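Local atomic coordinates of DNA polymerase III subunit delta (Bacillus subtilis, PDB entry 3ZH9), a protein that serves, probably, as the clamp-opening wrench of the tau-delta-delta' loader that places the beta sliding clamp onto primed DNA for bacterial replication. Residues 16-21 against 112-117; 27-32 against 116-121; 53-58 against 80-85. All coordinates share one frame; numbering follows the deposited sequence.

Interaction 1 of 3, residues 16-21 against 112-117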
ATOM      1  N   PRO A  16      12.430  -3.091  23.307  1.00 33.84           N
ATOM      2  CA  PRO A  16      11.898  -4.432  23.602  1.00 28.89           C
ATOM      3  C   PRO A  16      10.481  -4.645  23.060  1.00 29.58           C
ATOM      4  O   PRO A  16      10.117  -5.786  22.815  1.00 27.57           O
ATOM      5  CB  PRO A  16      11.902  -4.493  25.138  1.00 27.14           C
ATOM      6  CG  PRO A  16      12.901  -3.439  25.567  1.00 30.83           C
ATOM      7  CD  PRO A  16      12.748  -2.331  24.529  1.00 23.10           C
ATOM      8  N   VAL A  17       9.702  -3.576  22.885  1.00 27.54           N
ATOM      9  CA  VAL A  17       8.308  -3.711  22.442  1.00 30.98           C
ATOM     10  C   VAL A  17       7.947  -2.640  21.396  1.00 30.22           C
ATOM     11  O   VAL A  17       8.130  -1.426  21.629  1.00 25.17           O
ATOM     12  CB  VAL A  17       7.302  -3.612  23.625  1.00 28.77           C
ATOM     13  CG1 VAL A  17       5.881  -3.822  23.143  1.00 23.31           C
ATOM     14  CG2 VAL A  17       7.631  -4.605  24.733  1.00 29.04           C
ATOM     15  N   TYR A  18       7.448  -3.095  20.246  1.00 25.74           N
ATOM     16  CA  TYR A  18       6.896  -2.190  19.220  1.00 27.24           C
ATOM     17  C   TYR A  18       5.451  -2.540  18.940  1.00 31.62           C
ATOM     18  O   TYR A  18       5.045  -3.704  19.030  1.00 36.10           O
ATOM     19  CB  TYR A  18       7.637  -2.292  17.889  1.00 32.24           C
ATOM     20  CG  TYR A  18       9.058  -1.815  17.925  1.00 29.99           C
ATOM     21  CD1 TYR A  18      10.066  -2.629  18.435  1.00 28.18           C
ATOM     22  CD2 TYR A  18       9.395  -0.547  17.463  1.00 28.34           C
ATOM     23  CE1 TYR A  18      11.374  -2.210  18.459  1.00 34.90           C
ATOM     24  CE2 TYR A  18      10.706  -0.102  17.505  1.00 26.92           C
ATOM     25  CZ  TYR A  18      11.695  -0.946  17.990  1.00 28.83           C
ATOM     26  OH  TYR A  18      13.002  -0.528  18.033  1.00 28.06           O
ATOM     27  N   CYS A  19       4.681  -1.522  18.587  1.00 24.28           N
ATOM     28  CA  CYS A  19       3.356  -1.725  18.063  1.00 27.71           C
ATOM     29  C   CYS A  19       3.251  -0.965  16.753  1.00 29.78           C
ATOM     30  O   CYS A  19       3.225   0.287  16.724  1.00 31.73           O
ATOM     31  CB  CYS A  19       2.274  -1.281  19.054  1.00 31.41           C
ATOM     32  SG  CYS A  19       0.589  -1.594  18.412  1.00 40.72           S
ATOM     33  N   LEU A  20       3.226  -1.725  15.669  1.00 31.75           N
ATOM     34  CA  LEU A  20       3.164  -1.152  14.332  1.00 34.14           C
ATOM     35  C   LEU A  20       1.721  -1.294  13.857  1.00 42.00           C
ATOM     36  O   LEU A  20       1.179  -2.404  13.798  1.00 33.91           O
ATOM     37  CB  LEU A  20       4.121  -1.887  13.382  1.00 36.43           C
ATOM     38  CG  LEU A  20       5.504  -2.289  13.929  1.00 35.98           C
ATOM     39  CD1 LEU A  20       6.358  -3.006  12.868  1.00 35.21           C
ATOM     40  CD2 LEU A  20       6.251  -1.098  14.477  1.00 29.27           C
ATOM     41  N   TYR A  21       1.083  -0.175  13.549  1.00 37.43           N
ATOM     42  CA  TYR A  21      -0.321  -0.217  13.155  1.00 35.99           C
ATOM     43  C   TYR A  21      -0.605   0.719  11.983  1.00 33.27           C
ATOM     44  O   TYR A  21       0.263   1.477  11.550  1.00 37.63           O
ATOM     45  CB  TYR A  21      -1.238   0.090  14.347  1.00 30.93           C
ATOM     46  CG  TYR A  21      -1.214   1.547  14.772  1.00 31.25           C
ATOM     47  CD1 TYR A  21      -0.186   2.039  15.560  1.00 28.50           C
ATOM     48  CD2 TYR A  21      -2.221   2.428  14.373  1.00 35.09           C
ATOM     49  CE1 TYR A  21      -0.154   3.382  15.950  1.00 34.85           C
ATOM     50  CE2 TYR A  21      -2.204   3.770  14.755  1.00 33.63           C
ATOM     51  CZ  TYR A  21      -1.164   4.236  15.541  1.00 37.78           C
ATOM     52  OH  TYR A  21      -1.120   5.550  15.921  1.00 38.29           O
ATOM     53  N   TYR A 112      16.024  -9.328  26.426  1.00 41.09           N
ATOM     54  CA  TYR A 112      16.759  -9.961  25.339  1.00 41.92           C
ATOM     55  C   TYR A 112      15.874 -10.241  24.119  1.00 36.73           C
ATOM     56  O   TYR A 112      16.329 -10.779  23.114  1.00 45.37           O
ATOM     57  CB  TYR A 112      17.361 -11.264  25.855  1.00 50.08           C
ATOM     58  CG  TYR A 112      16.408 -12.036  26.756  1.00 55.66           C
ATOM     59  CD1 TYR A 112      15.372 -12.805  26.226  1.00 55.30           C
ATOM     60  CD2 TYR A 112      16.547 -11.987  28.143  1.00 64.72           C
ATOM     61  CE1 TYR A 112      14.512 -13.515  27.064  1.00 69.41           C
ATOM     62  CE2 TYR A 112      15.696 -12.686  28.986  1.00 69.64           C
ATOM     63  CZ  TYR A 112      14.681 -13.449  28.448  1.00 75.17           C
ATOM     64  OH  TYR A 112      13.847 -14.140  29.306  1.00 72.13           O
ATOM     65  N   THR A 113      14.605  -9.876  24.229  1.00 30.57           N
ATOM     66  CA  THR A 113      13.630 -10.090  23.168  1.00 32.29           C
ATOM     67  C   THR A 113      13.166  -8.758  22.586  1.00 33.15           C
ATOM     68  O   THR A 113      12.931  -7.791  23.318  1.00 35.37           O
ATOM     69  CB  THR A 113      12.389 -10.858  23.707  1.00 31.27           C
ATOM     70  OG1 THR A 113      12.752 -12.206  23.998  1.00 36.27           O
ATOM     71  CG2 THR A 113      11.245 -10.850  22.700  1.00 33.22           C
ATOM     72  N   VAL A 114      13.060  -8.701  21.268  1.00 28.34           N
ATOM     73  CA  VAL A 114      12.306  -7.634  20.611  1.00 28.03           C
ATOM     74  C   VAL A 114      10.942  -8.187  20.193  1.00 36.36           C
ATOM     75  O   VAL A 114      10.843  -9.087  19.346  1.00 37.75           O
ATOM     76  CB  VAL A 114      13.060  -7.058  19.390  1.00 31.93           C
ATOM     77  CG1 VAL A 114      12.222  -5.951  18.712  1.00 26.86           C
ATOM     78  CG2 VAL A 114      14.453  -6.557  19.824  1.00 31.80           C
ATOM     79  N   PHE A 115       9.897  -7.648  20.811  1.00 31.64           N
ATOM     80  CA  PHE A 115       8.520  -8.115  20.627  1.00 28.87           C
ATOM     81  C   PHE A 115       7.755  -7.097  19.766  1.00 35.04           C
ATOM     82  O   PHE A 115       7.585  -5.933  20.165  1.00 34.90           O
ATOM     83  CB  PHE A 115       7.860  -8.228  22.004  1.00 28.48           C
ATOM     84  CG  PHE A 115       6.537  -8.934  22.008  1.00 39.76           C
ATOM     85  CD1 PHE A 115       5.354  -8.227  21.788  1.00 41.25           C
ATOM     86  CD2 PHE A 115       6.463 -10.308  22.269  1.00 36.10           C
ATOM     87  CE1 PHE A 115       4.119  -8.881  21.805  1.00 40.38           C
ATOM     88  CE2 PHE A 115       5.241 -10.958  22.290  1.00 38.27           C
ATOM     89  CZ  PHE A 115       4.066 -10.245  22.060  1.00 35.98           C
ATOM     90  N   VAL A 116       7.303  -7.523  18.590  1.00 34.49           N
ATOM     91  CA  VAL A 116       6.582  -6.626  17.688  1.00 34.19           C
ATOM     92  C   VAL A 116       5.129  -7.057  17.460  1.00 37.09           C
ATOM     93  O   VAL A 116       4.847  -8.163  16.986  1.00 34.26           O
ATOM     94  CB  VAL A 116       7.302  -6.475  16.335  1.00 41.02           C
ATOM     95  CG1 VAL A 116       8.801  -6.288  16.546  1.00 28.88           C
ATOM     96  CG2 VAL A 116       7.079  -7.692  15.497  1.00 65.14           C
ATOM     97  N   LEU A 117       4.205  -6.189  17.850  1.00 34.34           N
ATOM     98  CA  LEU A 117       2.808  -6.338  17.473  1.00 33.31           C
ATOM     99  C   LEU A 117       2.601  -5.678  16.119  1.00 39.16           C
ATOM    100  O   LEU A 117       2.851  -4.483  15.959  1.00 35.20           O
ATOM    101  CB  LEU A 117       1.903  -5.652  18.482  1.00 38.74           C
ATOM    102  CG  LEU A 117       1.547  -6.501  19.686  1.00 54.53           C
ATOM    103  CD1 LEU A 117       0.922  -5.632  20.761  1.00 57.85           C
ATOM    104  CD2 LEU A 117       0.597  -7.614  19.236  1.00 48.85           C
TER
HETATM  105  O   HOH W   1      10.424  -7.711  24.673  1.00 30.10           O
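The carbonyl oxygen of P16 is met twice: F115 N donates to P16 O at 2.7 Å, and an ordered water lies 2.7 Å from the same atom. The amide comes in above the carbonyl plane, 36° out of it. That water is also 2.9 Å from T113 O, so it can bridge the two segments just where strand pairing begins. From there the ladder is regular and parallel, with V17 opposite F115, Y18 opposite V116 and C19 opposite L117. Y18 works in both directions, its N donating to F115 O at 2.8 Å while its O accepts from L117 N; L20 N then donates to L117 O, nearly straight on to the C=O bond.

With CG anti to its own carbonyl carbon (chi1 -66°), the Y18 ring presents an edge to V114. V114 CG1 touches it there, 3.8 Å from Y18 CE1, and V116 CG1 approaches obliquely. The ring's hydroxyl is bonded to H15 N, and F139 meets the ring from the strand beyond. Four short backbone hydrogen bonds, bordered by apolar groups, therefore satisfy the N-H and C=O groups that face each other here and fix the register of two neighbouring strands.

Interaction 2 of 3, residues 27-32 against 116-121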
ATOM      1  N   LEU A  27       4.494  -0.470   4.367  1.00 39.18           N
ATOM      2  CA  LEU A  27       5.374   0.132   5.362  1.00 41.06           C
ATOM      3  C   LEU A  27       5.483  -0.711   6.636  1.00 40.71           C
ATOM      4  O   LEU A  27       6.529  -0.745   7.289  1.00 40.10           O
ATOM      5  CB  LEU A  27       4.899   1.539   5.705  1.00 36.76           C
ATOM      6  CG  LEU A  27       5.016   2.518   4.535  1.00 45.15           C
ATOM      7  CD1 LEU A  27       4.505   3.897   4.925  1.00 51.54           C
ATOM      8  CD2 LEU A  27       6.458   2.592   4.068  1.00 42.01           C
ATOM      9  N   LEU A  28       4.402  -1.384   6.999  1.00 40.17           N
ATOM     10  CA  LEU A  28       4.485  -2.319   8.108  1.00 44.42           C
ATOM     11  C   LEU A  28       5.500  -3.398   7.738  1.00 40.34           C
ATOM     12  O   LEU A  28       6.403  -3.711   8.513  1.00 41.85           O
ATOM     13  CB  LEU A  28       3.110  -2.912   8.423  1.00 44.48           C
ATOM     14  CG  LEU A  28       2.103  -1.862   8.898  1.00 51.16           C
ATOM     15  CD1 LEU A  28       0.766  -2.482   9.268  1.00 52.93           C
ATOM     16  CD2 LEU A  28       2.675  -1.070  10.068  1.00 54.25           C
ATOM     17  N   GLN A  29       5.367  -3.923   6.523  1.00 45.50           N
ATOM     18  CA  GLN A  29       6.231  -4.996   6.054  1.00 49.19           C
ATOM     19  C   GLN A  29       7.660  -4.535   5.999  1.00 37.44           C
ATOM     20  O   GLN A  29       8.555  -5.238   6.441  1.00 39.40           O
ATOM     21  CB  GLN A  29       5.814  -5.496   4.663  1.00 64.24           C
ATOM     22  CG  GLN A  29       4.441  -6.142   4.615  1.00 87.31           C
ATOM     23  CD  GLN A  29       4.216  -7.128   5.752  1.00102.65           C
ATOM     24  OE1 GLN A  29       5.159  -7.756   6.246  1.00108.51           O
ATOM     25  NE2 GLN A  29       2.963  -7.260   6.179  1.00105.07           N
ATOM     26  N   GLU A  30       7.880  -3.351   5.445  1.00 36.81           N
ATOM     27  CA  GLU A  30       9.241  -2.852   5.282  1.00 37.50           C
ATOM     28  C   GLU A  30       9.916  -2.645   6.653  1.00 38.65           C
ATOM     29  O   GLU A  30      11.102  -2.925   6.828  1.00 48.22           O
ATOM     30  CB  GLU A  30       9.224  -1.565   4.462  1.00 40.07           C
ATOM     31  CG  GLU A  30      10.550  -0.854   4.414  1.00 45.83           C
ATOM     32  CD  GLU A  30      11.623  -1.671   3.721  1.00 48.59           C
ATOM     33  OE1 GLU A  30      11.263  -2.640   3.021  1.00 53.02           O
ATOM     34  OE2 GLU A  30      12.821  -1.343   3.868  1.00 43.85           O
ATOM     35  N   THR A  31       9.139  -2.186   7.628  1.00 38.89           N
ATOM     36  CA  THR A  31       9.653  -1.905   8.972  1.00 37.86           C
ATOM     37  C   THR A  31       9.990  -3.193   9.725  1.00 34.98           C
ATOM     38  O   THR A  31      11.034  -3.300  10.371  1.00 41.67           O
ATOM     39  CB  THR A  31       8.624  -1.063   9.784  1.00 35.34           C
ATOM     40  OG1 THR A  31       8.391   0.179   9.103  1.00 38.03           O
ATOM     41  CG2 THR A  31       9.130  -0.787  11.210  1.00 32.60           C
ATOM     42  N   VAL A  32       9.092  -4.167   9.644  1.00 40.34           N
ATOM     43  CA  VAL A  32       9.332  -5.477  10.232  1.00 45.10           C
ATOM     44  C   VAL A  32      10.616  -6.063   9.654  1.00 43.41           C
ATOM     45  O   VAL A  32      11.417  -6.672  10.357  1.00 39.39           O
ATOM     46  CB  VAL A  32       8.148  -6.429   9.953  1.00 51.20           C
ATOM     47  CG1 VAL A  32       8.573  -7.884  10.102  1.00 51.95           C
ATOM     48  CG2 VAL A  32       6.983  -6.103  10.868  1.00 53.33           C
ATOM     49  N   VAL A 116       7.303  -7.523  18.590  1.00 34.49           N
ATOM     50  CA  VAL A 116       6.582  -6.626  17.688  1.00 34.19           C
ATOM     51  C   VAL A 116       5.129  -7.057  17.460  1.00 37.09           C
ATOM     52  O   VAL A 116       4.847  -8.163  16.986  1.00 34.26           O
ATOM     53  CB  VAL A 116       7.302  -6.475  16.335  1.00 41.02           C
ATOM     54  CG1 VAL A 116       8.801  -6.288  16.546  1.00 28.88           C
ATOM     55  CG2 VAL A 116       7.079  -7.692  15.497  1.00 65.14           C
ATOM     56  N   LEU A 117       4.205  -6.189  17.850  1.00 34.34           N
ATOM     57  CA  LEU A 117       2.808  -6.338  17.473  1.00 33.31           C
ATOM     58  C   LEU A 117       2.601  -5.678  16.119  1.00 39.16           C
ATOM     59  O   LEU A 117       2.851  -4.483  15.959  1.00 35.20           O
ATOM     60  CB  LEU A 117       1.903  -5.652  18.482  1.00 38.74           C
ATOM     61  CG  LEU A 117       1.547  -6.501  19.686  1.00 54.53           C
ATOM     62  CD1 LEU A 117       0.922  -5.632  20.761  1.00 57.85           C
ATOM     63  CD2 LEU A 117       0.597  -7.614  19.236  1.00 48.85           C
ATOM     64  N   LEU A 118       2.132  -6.458  15.156  1.00 40.66           N
ATOM     65  CA  LEU A 118       1.787  -5.930  13.848  1.00 44.91           C
ATOM     66  C   LEU A 118       0.259  -5.925  13.738  1.00 43.03           C
ATOM     67  O   LEU A 118      -0.369  -6.983  13.658  1.00 44.53           O
ATOM     68  CB  LEU A 118       2.437  -6.782  12.761  1.00 51.96           C
ATOM     69  CG  LEU A 118       2.344  -6.245  11.338  1.00 66.94           C
ATOM     70  CD1 LEU A 118       2.740  -4.782  11.308  1.00 68.10           C
ATOM     71  CD2 LEU A 118       3.225  -7.069  10.411  1.00 73.23           C
ATOM     72  N   ALA A 119      -0.331  -4.735  13.782  1.00 38.19           N
ATOM     73  CA  ALA A 119      -1.779  -4.584  13.874  1.00 42.24           C
ATOM     74  C   ALA A 119      -2.289  -3.728  12.726  1.00 43.49           C
ATOM     75  O   ALA A 119      -2.365  -2.515  12.851  1.00 46.96           O
ATOM     76  CB  ALA A 119      -2.162  -3.952  15.199  1.00 37.38           C
ATOM     77  N   PRO A 120      -2.645  -4.367  11.606  1.00 41.17           N
ATOM     78  CA  PRO A 120      -2.941  -3.667  10.356  1.00 43.41           C
ATOM     79  C   PRO A 120      -4.323  -3.009  10.351  1.00 47.56           C
ATOM     80  O   PRO A 120      -5.085  -3.233   9.424  1.00 48.12           O
ATOM     81  CB  PRO A 120      -2.923  -4.802   9.330  1.00 42.79           C
ATOM     82  CG  PRO A 120      -3.453  -5.987  10.106  1.00 37.80           C
ATOM     83  CD  PRO A 120      -2.821  -5.830  11.481  1.00 36.45           C
ATOM     84  N   TYR A 121      -4.631  -2.218  11.372  1.00 39.37           N
ATOM     85  CA  TYR A 121      -5.924  -1.574  11.498  1.00 44.74           C
ATOM     86  C   TYR A 121      -5.689  -0.077  11.512  1.00 47.12           C
ATOM     87  O   TYR A 121      -4.606   0.377  11.864  1.00 42.39           O
ATOM     88  CB  TYR A 121      -6.597  -1.989  12.806  1.00 45.49           C
ATOM     89  CG  TYR A 121      -6.471  -3.467  13.130  1.00 45.21           C
ATOM     90  CD1 TYR A 121      -7.034  -4.432  12.304  1.00 42.90           C
ATOM     91  CD2 TYR A 121      -5.801  -3.888  14.270  1.00 46.28           C
ATOM     92  CE1 TYR A 121      -6.931  -5.773  12.600  1.00 49.14           C
ATOM     93  CE2 TYR A 121      -5.690  -5.231  14.581  1.00 54.16           C
ATOM     94  CZ  TYR A 121      -6.252  -6.171  13.741  1.00 56.12           C
ATOM     95  OH  TYR A 121      -6.136  -7.506  14.051  1.00 56.61           O
TER
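The apolar packing centres on L118, whose two methyls divide between two helix residues. L118 CD1 lies against L28, 3.5 Å from L28 CB, which is tighter than ordinary van der Waals contact, and 3.7 Å from L28 CD1; L28 CG and CD2 also touch the same methyl. L118 CD2 faces V32 instead, 3.9 Å from V32 CG2, those two side chains crossing at about a right angle. The first torsion of L118 holds CG anti to the backbone N (chi1 -171°), and chi2 (48°) then sets the methyls, one toward L28 and one toward V32. Further along, L28 CD1 reaches the backbone of P120, 4.0 Å from its CA. An alanine at L28 would keep the tight CB contact but would probably open a gap beside L118 CD1 and leave P120 without this apolar neighbour.

The pairing joins helix 25-39 to strand 113-119 in the parallel alpha/beta domain. The helix directly follows strand 17-21 and runs nearly antiparallel to strand 116-119, at 166°, with the axes 10.1 Å apart, as expected for a helix layered on a sheet in the P-loop NTPase clan. L20 of strand 17-21 packs on L28, V32 and L118, filling in beside them.

No hydrogen bond crosses between these segments. Within the helix, L27 O is gripped twice by T31, from opposite faces of its carbonyl plane: by T31 N at 3.0 Å and by T31 OG1 at 2.8 Å. T31 OG1 is bonded to W6 NE1 as well, tying this helix to helix 2-10. The exposed Q29 swings its amide back so that NE2 comes to 4.2 Å from L118 CD2.

Interaction 3 of 3, residues 53-58 against 80-85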
ATOM      1  N   ASP A  53       0.381 -15.600  14.217  1.00 51.02           N
ATOM      2  CA  ASP A  53      -0.796 -14.904  13.693  1.00 49.82           C
ATOM      3  C   ASP A  53      -1.957 -15.163  14.655  1.00 50.07           C
ATOM      4  O   ASP A  53      -2.433 -16.290  14.777  1.00 52.79           O
ATOM      5  CB  ASP A  53      -1.112 -15.403  12.276  1.00 42.81           C
ATOM      6  CG  ASP A  53      -2.252 -14.641  11.612  1.00 53.64           C
ATOM      7  OD1 ASP A  53      -3.073 -14.015  12.322  1.00 50.49           O
ATOM      8  OD2 ASP A  53      -2.328 -14.683  10.367  1.00 56.21           O
ATOM      9  N   LEU A  54      -2.406 -14.126  15.350  1.00 49.03           N
ATOM     10  CA  LEU A  54      -3.421 -14.306  16.379  1.00 49.41           C
ATOM     11  C   LEU A  54      -4.797 -14.691  15.820  1.00 53.39           C
ATOM     12  O   LEU A  54      -5.733 -14.946  16.581  1.00 58.79           O
ATOM     13  CB  LEU A  54      -3.518 -13.061  17.261  1.00 49.90           C
ATOM     14  CG  LEU A  54      -2.239 -12.758  18.043  1.00 50.60           C
ATOM     15  CD1 LEU A  54      -2.444 -11.566  18.981  1.00 46.28           C
ATOM     16  CD2 LEU A  54      -1.776 -14.008  18.820  1.00 40.55           C
ATOM     17  N   GLU A  55      -4.920 -14.729  14.497  1.00 44.64           N
ATOM     18  CA  GLU A  55      -6.124 -15.263  13.877  1.00 55.91           C
ATOM     19  C   GLU A  55      -6.232 -16.761  14.146  1.00 56.65           C
ATOM     20  O   GLU A  55      -7.329 -17.317  14.156  1.00 56.54           O
ATOM     21  CB  GLU A  55      -6.111 -15.030  12.367  1.00 62.10           C
ATOM     22  CG  GLU A  55      -6.050 -13.572  11.948  1.00 77.26           C
ATOM     23  CD  GLU A  55      -7.384 -12.855  12.068  1.00 85.44           C
ATOM     24  OE1 GLU A  55      -8.291 -13.370  12.760  1.00 88.03           O
ATOM     25  OE2 GLU A  55      -7.522 -11.771  11.460  1.00 83.26           O
ATOM     26  N   GLU A  56      -5.080 -17.423  14.196  1.00 52.94           N
ATOM     27  CA  GLU A  56      -5.015 -18.870  14.368  1.00 60.51           C
ATOM     28  C   GLU A  56      -4.094 -19.424  15.456  1.00 57.94           C
ATOM     29  O   GLU A  56      -4.147 -20.608  15.753  1.00 57.92           O
ATOM     30  CB  GLU A  56      -4.587 -19.489  13.049  1.00 59.77           C
ATOM     31  CG  GLU A  56      -3.182 -19.140  12.675  1.00 64.90           C
ATOM     32  CD  GLU A  56      -2.859 -19.525  11.268  1.00 76.59           C
ATOM     33  OE1 GLU A  56      -3.791 -19.902  10.543  1.00 83.11           O
ATOM     34  OE2 GLU A  56      -1.679 -19.451  10.883  1.00 79.96           O
ATOM     35  N   ASP A  57      -3.241 -18.586  16.029  1.00 48.80           N
ATOM     36  CA  ASP A  57      -2.234 -19.037  16.993  1.00 46.62           C
ATOM     37  C   ASP A  57      -2.520 -18.493  18.380  1.00 50.77           C
ATOM     38  O   ASP A  57      -3.093 -17.412  18.516  1.00 55.64           O
ATOM     39  CB  ASP A  57      -0.832 -18.601  16.566  1.00 44.06           C
ATOM     40  CG  ASP A  57      -0.468 -19.087  15.186  1.00 54.61           C
ATOM     41  OD1 ASP A  57      -1.005 -20.137  14.772  1.00 57.63           O
ATOM     42  OD2 ASP A  57       0.359 -18.426  14.525  1.00 53.71           O
ATOM     43  N   PRO A  58      -2.115 -19.243  19.417  1.00 50.45           N
ATOM     44  CA  PRO A  58      -2.297 -18.835  20.815  1.00 43.21           C
ATOM     45  C   PRO A  58      -1.313 -17.748  21.254  1.00 47.32           C
ATOM     46  O   PRO A  58      -0.115 -17.820  20.978  1.00 47.50           O
ATOM     47  CB  PRO A  58      -2.054 -20.129  21.590  1.00 45.36           C
ATOM     48  CG  PRO A  58      -1.152 -20.928  20.720  1.00 53.17           C
ATOM     49  CD  PRO A  58      -1.546 -20.598  19.303  1.00 54.33           C
ATOM     50  N   VAL A  80       4.080 -10.835  16.337  1.00 39.72           N
ATOM     51  CA  VAL A  80       2.716 -11.223  16.654  1.00 37.30           C
ATOM     52  C   VAL A  80       1.747 -10.422  15.805  1.00 41.44           C
ATOM     53  O   VAL A  80       1.509  -9.237  16.069  1.00 39.68           O
ATOM     54  CB  VAL A  80       2.408 -10.991  18.148  1.00 40.99           C
ATOM     55  CG1 VAL A  80       0.987 -11.363  18.452  1.00 44.02           C
ATOM     56  CG2 VAL A  80       3.349 -11.802  18.997  1.00 48.01           C
ATOM     57  N   LYS A  81       1.197 -11.063  14.775  1.00 42.29           N
ATOM     58  CA  LYS A  81       0.286 -10.383  13.853  1.00 44.11           C
ATOM     59  C   LYS A  81      -1.180 -10.439  14.284  1.00 46.47           C
ATOM     60  O   LYS A  81      -1.617 -11.403  14.924  1.00 44.04           O
ATOM     61  CB  LYS A  81       0.406 -10.975  12.448  1.00 46.63           C
ATOM     62  CG  LYS A  81       1.802 -10.926  11.845  1.00 50.28           C
ATOM     63  CD  LYS A  81       1.801 -11.626  10.490  1.00 62.85           C
ATOM     64  CE  LYS A  81       3.190 -11.700   9.887  1.00 66.02           C
ATOM     65  NZ  LYS A  81       3.233 -12.693   8.774  1.00 69.58           N
ATOM     66  N   ASN A  82      -1.926  -9.396  13.914  1.00 45.04           N
ATOM     67  CA  ASN A  82      -3.393  -9.364  13.995  1.00 45.56           C
ATOM     68  C   ASN A  82      -4.025  -9.427  15.387  1.00 50.40           C
ATOM     69  O   ASN A  82      -4.848 -10.306  15.653  1.00 49.11           O
ATOM     70  CB  ASN A  82      -4.015 -10.459  13.123  1.00 49.76           C
ATOM     71  CG  ASN A  82      -3.555 -10.388  11.683  1.00 54.37           C
ATOM     72  OD1 ASN A  82      -3.350 -11.418  11.041  1.00 64.06           O
ATOM     73  ND2 ASN A  82      -3.383  -9.179  11.170  1.00 41.80           N
ATOM     74  N   PRO A  83      -3.648  -8.496  16.272  1.00 46.33           N
ATOM     75  CA  PRO A  83      -4.337  -8.365  17.560  1.00 48.33           C
ATOM     76  C   PRO A  83      -5.679  -7.652  17.385  1.00 47.23           C
ATOM     77  O   PRO A  83      -5.818  -6.499  17.794  1.00 42.54           O
ATOM     78  CB  PRO A  83      -3.362  -7.518  18.392  1.00 42.30           C
ATOM     79  CG  PRO A  83      -2.602  -6.734  17.389  1.00 40.92           C
ATOM     80  CD  PRO A  83      -2.474  -7.611  16.175  1.00 47.29           C
ATOM     81  N   TYR A  84      -6.646  -8.346  16.786  1.00 42.82           N
ATOM     82  CA  TYR A  84      -7.959  -7.780  16.476  1.00 46.35           C
ATOM     83  C   TYR A  84      -8.682  -7.281  17.720  1.00 53.43           C
ATOM     84  O   TYR A  84      -9.530  -6.398  17.640  1.00 52.81           O
ATOM     85  CB  TYR A  84      -8.837  -8.799  15.731  1.00 47.65           C
ATOM     86  CG  TYR A  84      -8.817 -10.186  16.332  1.00 51.33           C
ATOM     87  CD1 TYR A  84      -9.661 -10.526  17.390  1.00 57.63           C
ATOM     88  CD2 TYR A  84      -7.939 -11.156  15.854  1.00 50.81           C
ATOM     89  CE1 TYR A  84      -9.628 -11.806  17.952  1.00 60.66           C
ATOM     90  CE2 TYR A  84      -7.898 -12.430  16.408  1.00 53.74           C
ATOM     91  CZ  TYR A  84      -8.744 -12.749  17.449  1.00 60.57           C
ATOM     92  OH  TYR A  84      -8.696 -14.016  17.986  1.00 71.11           O
ATOM     93  N   PHE A  85      -8.344  -7.855  18.866  1.00 48.78           N
ATOM     94  CA  PHE A  85      -8.943  -7.443  20.126  1.00 52.82           C
ATOM     95  C   PHE A  85      -8.494  -6.039  20.546  1.00 56.95           C
ATOM     96  O   PHE A  85      -8.962  -5.519  21.553  1.00 61.43           O
ATOM     97  CB  PHE A  85      -8.610  -8.461  21.218  1.00 46.31           C
ATOM     98  CG  PHE A  85      -7.171  -8.896  21.212  1.00 51.38           C
ATOM     99  CD1 PHE A  85      -6.187  -8.091  21.764  1.00 43.76           C
ATOM    100  CD2 PHE A  85      -6.799 -10.101  20.634  1.00 46.40           C
ATOM    101  CE1 PHE A  85      -4.862  -8.482  21.745  1.00 46.18           C
ATOM    102  CE2 PHE A  85      -5.480 -10.494  20.613  1.00 41.66           C
ATOM    103  CZ  PHE A  85      -4.509  -9.685  21.176  1.00 43.75           C
TER
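Where the parallel strands 49-53 and 76-81 end side by side, D53 forms the last bridge with K81, and an Asx turn bends the first chain away. L54 N donates to K81 O at 2.9 Å, close to straight at 171°, which carries the pairing one residue past the strand. In the turn, E55 N is held by D53 OD1, the donor standing above the carboxylate plane. D53 O accepts from both E56 N and D57 N, and the D57 carboxylate folds back, D57 OD2 taking the D53 amide at 2.8 Å, so the backbone N and O of D53 and one carboxylate oxygen all help to set the bend.

L54 carries the apolar part. With its CG anti to the carbonyl carbon (chi1 -63°), the branch enters between V80 and F85. L54 CD1 is 3.5 Å from V80 CG1, a tight contact, and 3.6 Å from F85 CZ, meeting that ring at its edge; the two side chains cross at about a right angle. P83 CA, for its part, lies over one face of the F85 ring, offset toward the rim, while P83 CB is 4.2 Å from L54 CD1. L59 of the following helix packs on L54 too.

The Y84 ring turns its edge to the L54 carbonyl, with Y84 CE2 3.3 Å from L54 O. That oxygen is bonded to H97 NE2, and the Y84 hydroxyl to I95 O, so the loop further along the chain supplies the polar partners. E55 OE1 approaches the Y84 ring obliquely, 3.8 Å from CE2, its carboxylate turned 25° from the ring plane. Such loops at the C-terminal ends of parallel strands, one leading into helix 59-66, are characteristic of a three-layered alpha/beta fold like that of the P-loop NTPase clan.

How the interactions relate
All three contacts involve the five-stranded parallel sheet, whose strand order 2-3-4-1-5 is that of the AAA+ branch of P-loop NTPases. Strand 113-119 joins them: it pairs with strand 17-21 in interaction 1, packs under helix 25-39 in interaction 2 and borders strand 76-81 of interaction 3, where V116 O lies 2.9 Å from V80 N in a probable hydrogen bond. Centres of interactions 1 and 2 are 10 Å apart, 1 and 3 about 14 Å, 2 and 3 about 13 Å. In sequence, interaction 3 is nested inside the loops closed by the other two, so segments early and late in this domain are brought together across one continuous sheet.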